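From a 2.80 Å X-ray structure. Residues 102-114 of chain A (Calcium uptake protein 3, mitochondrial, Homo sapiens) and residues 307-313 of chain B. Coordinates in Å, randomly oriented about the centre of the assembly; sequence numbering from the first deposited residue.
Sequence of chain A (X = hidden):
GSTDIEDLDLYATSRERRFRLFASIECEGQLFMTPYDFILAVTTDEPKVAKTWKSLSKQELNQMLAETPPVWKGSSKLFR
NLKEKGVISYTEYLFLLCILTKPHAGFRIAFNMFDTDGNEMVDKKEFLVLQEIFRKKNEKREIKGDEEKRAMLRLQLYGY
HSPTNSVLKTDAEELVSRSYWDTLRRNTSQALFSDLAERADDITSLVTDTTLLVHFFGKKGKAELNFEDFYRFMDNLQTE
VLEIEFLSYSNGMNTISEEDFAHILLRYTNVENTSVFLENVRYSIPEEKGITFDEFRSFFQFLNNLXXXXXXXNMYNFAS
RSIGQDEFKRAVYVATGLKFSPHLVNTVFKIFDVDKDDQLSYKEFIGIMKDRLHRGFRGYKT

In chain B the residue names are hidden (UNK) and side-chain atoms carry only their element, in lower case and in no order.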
# COMPACT_ATOMS: atom_id res chain seq x y z
N LYS A 102 4.01 10.77 -5.11
CA LYS A 102 2.87 10.00 -5.61
C LYS A 102 3.28 9.04 -6.74
O LYS A 102 4.14 9.37 -7.57
CB LYS A 102 1.75 10.92 -6.10
CG LYS A 102 1.02 11.77 -5.04
CD LYS A 102 -0.20 12.46 -5.66
CE LYS A 102 -0.18 14.00 -5.50
NZ LYS A 102 -0.64 14.74 -4.27
N PRO A 103 2.67 7.86 -6.82
CA PRO A 103 2.81 7.05 -8.03
C PRO A 103 1.88 7.57 -9.11
O PRO A 103 0.90 8.26 -8.83
CB PRO A 103 2.38 5.65 -7.55
CG PRO A 103 1.35 5.93 -6.53
CD PRO A 103 1.77 7.23 -5.84
N HIS A 104 2.16 7.16 -10.34
CA HIS A 104 1.42 7.71 -11.48
C HIS A 104 -0.07 7.38 -11.39
O HIS A 104 -0.91 8.19 -11.80
CB HIS A 104 2.00 7.18 -12.79
CG HIS A 104 3.37 7.70 -13.09
ND1 HIS A 104 4.46 6.87 -13.19
CD2 HIS A 104 3.81 8.94 -13.39
CE1 HIS A 104 5.53 7.59 -13.48
NE2 HIS A 104 5.16 8.85 -13.62
N ALA A 105 -0.42 6.19 -10.88
CA ALA A 105 -1.84 5.90 -10.72
C ALA A 105 -2.53 6.87 -9.77
O ALA A 105 -3.75 7.05 -9.84
CB ALA A 105 -2.04 4.48 -10.20
N GLY A 106 -1.77 7.48 -8.85
CA GLY A 106 -2.34 8.45 -7.94
C GLY A 106 -2.70 9.78 -8.56
O GLY A 106 -3.54 10.49 -8.00
N PHE A 107 -2.07 10.15 -9.69
CA PHE A 107 -2.27 11.48 -10.26
C PHE A 107 -3.74 11.73 -10.56
O PHE A 107 -4.27 12.83 -10.27
CB PHE A 107 -1.46 11.68 -11.55
CG PHE A 107 0.04 11.56 -11.39
CD1 PHE A 107 0.62 11.34 -10.14
CD2 PHE A 107 0.86 11.68 -12.49
CE1 PHE A 107 2.00 11.21 -10.02
CE2 PHE A 107 2.24 11.57 -12.37
CZ PHE A 107 2.81 11.33 -11.13
N ARG A 108 -4.43 10.73 -11.12
CA ARG A 108 -5.86 10.90 -11.36
C ARG A 108 -6.60 11.16 -10.06
O ARG A 108 -7.55 11.94 -10.01
CB ARG A 108 -6.42 9.67 -12.06
CG ARG A 108 -7.88 9.80 -12.39
CD ARG A 108 -8.06 10.53 -13.70
NE ARG A 108 -9.18 11.45 -13.62
CZ ARG A 108 -9.49 12.31 -14.57
NH1 ARG A 108 -8.73 12.35 -15.65
NH2 ARG A 108 -10.53 13.13 -14.44
N ILE A 109 -6.16 10.53 -8.98
CA ILE A 109 -6.83 10.72 -7.71
C ILE A 109 -6.58 12.13 -7.18
O ILE A 109 -7.48 12.77 -6.62
CB ILE A 109 -6.41 9.62 -6.72
CG1 ILE A 109 -7.16 8.33 -7.08
CG2 ILE A 109 -6.74 9.99 -5.29
CD1 ILE A 109 -6.44 7.03 -6.73
N ALA A 110 -5.37 12.66 -7.38
CA ALA A 110 -5.08 14.02 -6.92
C ALA A 110 -5.91 15.04 -7.71
O ALA A 110 -6.58 15.91 -7.12
CB ALA A 110 -3.59 14.29 -7.06
N PHE A 111 -5.88 14.91 -9.04
CA PHE A 111 -6.70 15.73 -9.93
C PHE A 111 -8.17 15.72 -9.51
O PHE A 111 -8.80 16.77 -9.35
CB PHE A 111 -6.52 15.20 -11.36
CG PHE A 111 -7.19 16.03 -12.41
CD1 PHE A 111 -6.55 17.14 -12.95
CD2 PHE A 111 -8.47 15.72 -12.86
CE1 PHE A 111 -7.16 17.91 -13.93
CE2 PHE A 111 -9.10 16.50 -13.83
CZ PHE A 111 -8.44 17.59 -14.36
N ASN A 112 -8.73 14.52 -9.29
CA ASN A 112 -10.12 14.43 -8.89
C ASN A 112 -10.34 15.01 -7.50
O ASN A 112 -11.43 15.52 -7.20
CB ASN A 112 -10.59 12.99 -8.95
CG ASN A 112 -10.80 12.52 -10.38
OD1 ASN A 112 -10.95 13.34 -11.30
ND2 ASN A 112 -10.83 11.19 -10.57
N MET A 113 -9.33 14.94 -6.63
CA MET A 113 -9.44 15.61 -5.34
C MET A 113 -9.55 17.12 -5.52
O MET A 113 -10.12 17.79 -4.65
CB MET A 113 -8.25 15.27 -4.44
CG MET A 113 -8.35 13.91 -3.71
SD MET A 113 -9.74 13.76 -2.57
CE MET A 113 -8.99 14.41 -1.09
N PHE A 114 -9.04 17.67 -6.63
CA PHE A 114 -9.18 19.10 -6.88
C PHE A 114 -10.51 19.46 -7.56
O PHE A 114 -11.11 20.49 -7.23
CB PHE A 114 -8.04 19.61 -7.76
CG PHE A 114 -6.79 19.98 -7.01
CD1 PHE A 114 -6.71 21.16 -6.29
CD2 PHE A 114 -5.65 19.18 -7.10
CE1 PHE A 114 -5.54 21.50 -5.62
CE2 PHE A 114 -4.48 19.52 -6.44
CZ PHE A 114 -4.42 20.68 -5.70
N UNK B 307 -4.43 2.09 1.31
CA UNK B 307 -3.26 2.72 0.70
C UNK B 307 -3.73 3.89 -0.14
O UNK B 307 -3.35 5.03 0.09
o UNK B 307 -3.60 -0.34 1.23
c UNK B 307 -1.60 0.78 0.61
c UNK B 307 -2.51 1.71 -0.17
o UNK B 307 -1.71 -1.17 1.97
c UNK B 307 -2.36 -0.32 1.32
N UNK B 308 -4.56 3.58 -1.12
CA UNK B 308 -5.11 4.62 -2.00
C UNK B 308 -5.65 5.76 -1.16
O UNK B 308 -5.43 6.94 -1.48
o UNK B 308 -4.56 2.64 -3.90
c UNK B 308 -5.68 3.20 -4.05
c UNK B 308 -6.21 4.06 -2.90
o UNK B 308 -6.32 3.11 -5.12
N UNK B 309 -6.28 5.44 -0.02
CA UNK B 309 -6.74 6.52 0.86
C UNK B 309 -5.58 7.38 1.37
O UNK B 309 -5.67 8.62 1.42
c UNK B 309 -8.32 6.99 2.81
c UNK B 309 -8.73 8.20 4.87
c UNK B 309 -8.00 7.27 4.13
c UNK B 309 -7.54 5.96 2.03
c UNK B 309 -10.11 8.61 2.95
c UNK B 309 -9.39 7.67 2.23
c UNK B 309 -9.79 8.87 4.28
N UNK B 310 -4.47 6.74 1.77
CA UNK B 310 -3.35 7.52 2.28
C UNK B 310 -2.82 8.45 1.20
O UNK B 310 -2.58 9.64 1.47
c UNK B 310 -2.24 6.59 2.78
N UNK B 311 -2.68 7.95 -0.04
CA UNK B 311 -2.30 8.82 -1.15
C UNK B 311 -3.24 10.03 -1.24
O UNK B 311 -2.80 11.18 -1.34
c UNK B 311 -2.50 8.98 -3.67
c UNK B 311 -1.12 6.20 -3.74
c UNK B 311 -1.03 7.20 -2.61
c UNK B 311 -2.30 8.04 -2.48
N UNK B 312 -4.54 9.79 -1.18
CA UNK B 312 -5.49 10.88 -1.30
C UNK B 312 -5.29 11.93 -0.21
O UNK B 312 -5.40 13.13 -0.48
c UNK B 312 -6.92 10.34 -1.28
N UNK B 313 -5.04 11.51 1.03
CA UNK B 313 -4.93 12.48 2.12
C UNK B 313 -3.49 12.94 2.37
O UNK B 313 -3.20 13.61 3.38
c UNK B 313 -7.07 11.84 3.42
c UNK B 313 -7.56 11.39 4.78
c UNK B 313 -7.68 13.21 3.05
c UNK B 313 -5.54 11.88 3.39

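Position 307 of chain B carries three side-chain carbons in a row, the third bonded to two oxygens. This is a carboxylate on a two-methylene arm; it stays out of reach of the chain A stretch and is poorly ordered. The residue is B:Glu307.

At position 308 the carboxylate sits one carbon closer to the backbone: two carbons, the second carrying two oxygens. The side chain leaves sideways, and one of the two oxygens lies near A:Ile109. The residue is B:Asp308, with OD2 4.2 Å from A:Ile109 CD1.

Seven carbons at position 309, one followed by a six-membered ring without heteroatoms, point away from chain A and are buried without touching the stretch. They define a phenylalanine, B:Phe309.

Position 310 has a single side-chain carbon, which is also out of reach, and is therefore B:Ala310.

The four carbons at position 311 fork at the first, and one arm is two carbons long. The side chain points toward chain A; the end of the longer arm reaches A:Pro103 and the short arm faces A:Gly106. Branching at CB with unequal arms distinguishes isoleucine from leucine, and B:Ile311 adopts an m, t rotamer. Its CD1 meets A:Pro103 CD at 3.7 Å, while its CG2 lies 4.3 Å from A:Gly106 CA. A CB on A:Gly106 would point toward chain B and come within 3.3 Å of B:Ile311 CG2, so the bare glycine backbone leaves room for this branch.

Position 312 again shows one carbon, CB, directed sideways and 4.0 Å from A:Ile109 CG2; it is B:Ala312. The small side chain packs against A:Ile109, and the backbone contributes as well, with B:Ala312 O 3.9 Å from A:Met113 CE.

At position 313 four carbons fork at the second. The CA-to-CB bond points away, although the end of the side chain comes nearer, toward A:Met113. The pattern is that of leucine, B:Leu313, with CD2 4.5 Å from A:Met113 CE.

The contact is made by two helices, whose axes approach to 9.9 Å and cross at -55°, together with A:Pro103 in the loop just before the chain A helix. The stretches together bury 336 Å². B:Ile311 has the largest covered area and fits beside A:Pro103 and A:Gly106, where the backbones come close: the CA atoms of A:Gly106 and B:Ile311 are 6.8 Å apart. Roughly one and two turns further along chain A, A:Ile109 and A:Met113 point toward chain B and pack around B:Ala312. The contact is thus one of packing, mostly apolar, with no hydrogen bond across it.

Chain B (307-313) EDFAIAL
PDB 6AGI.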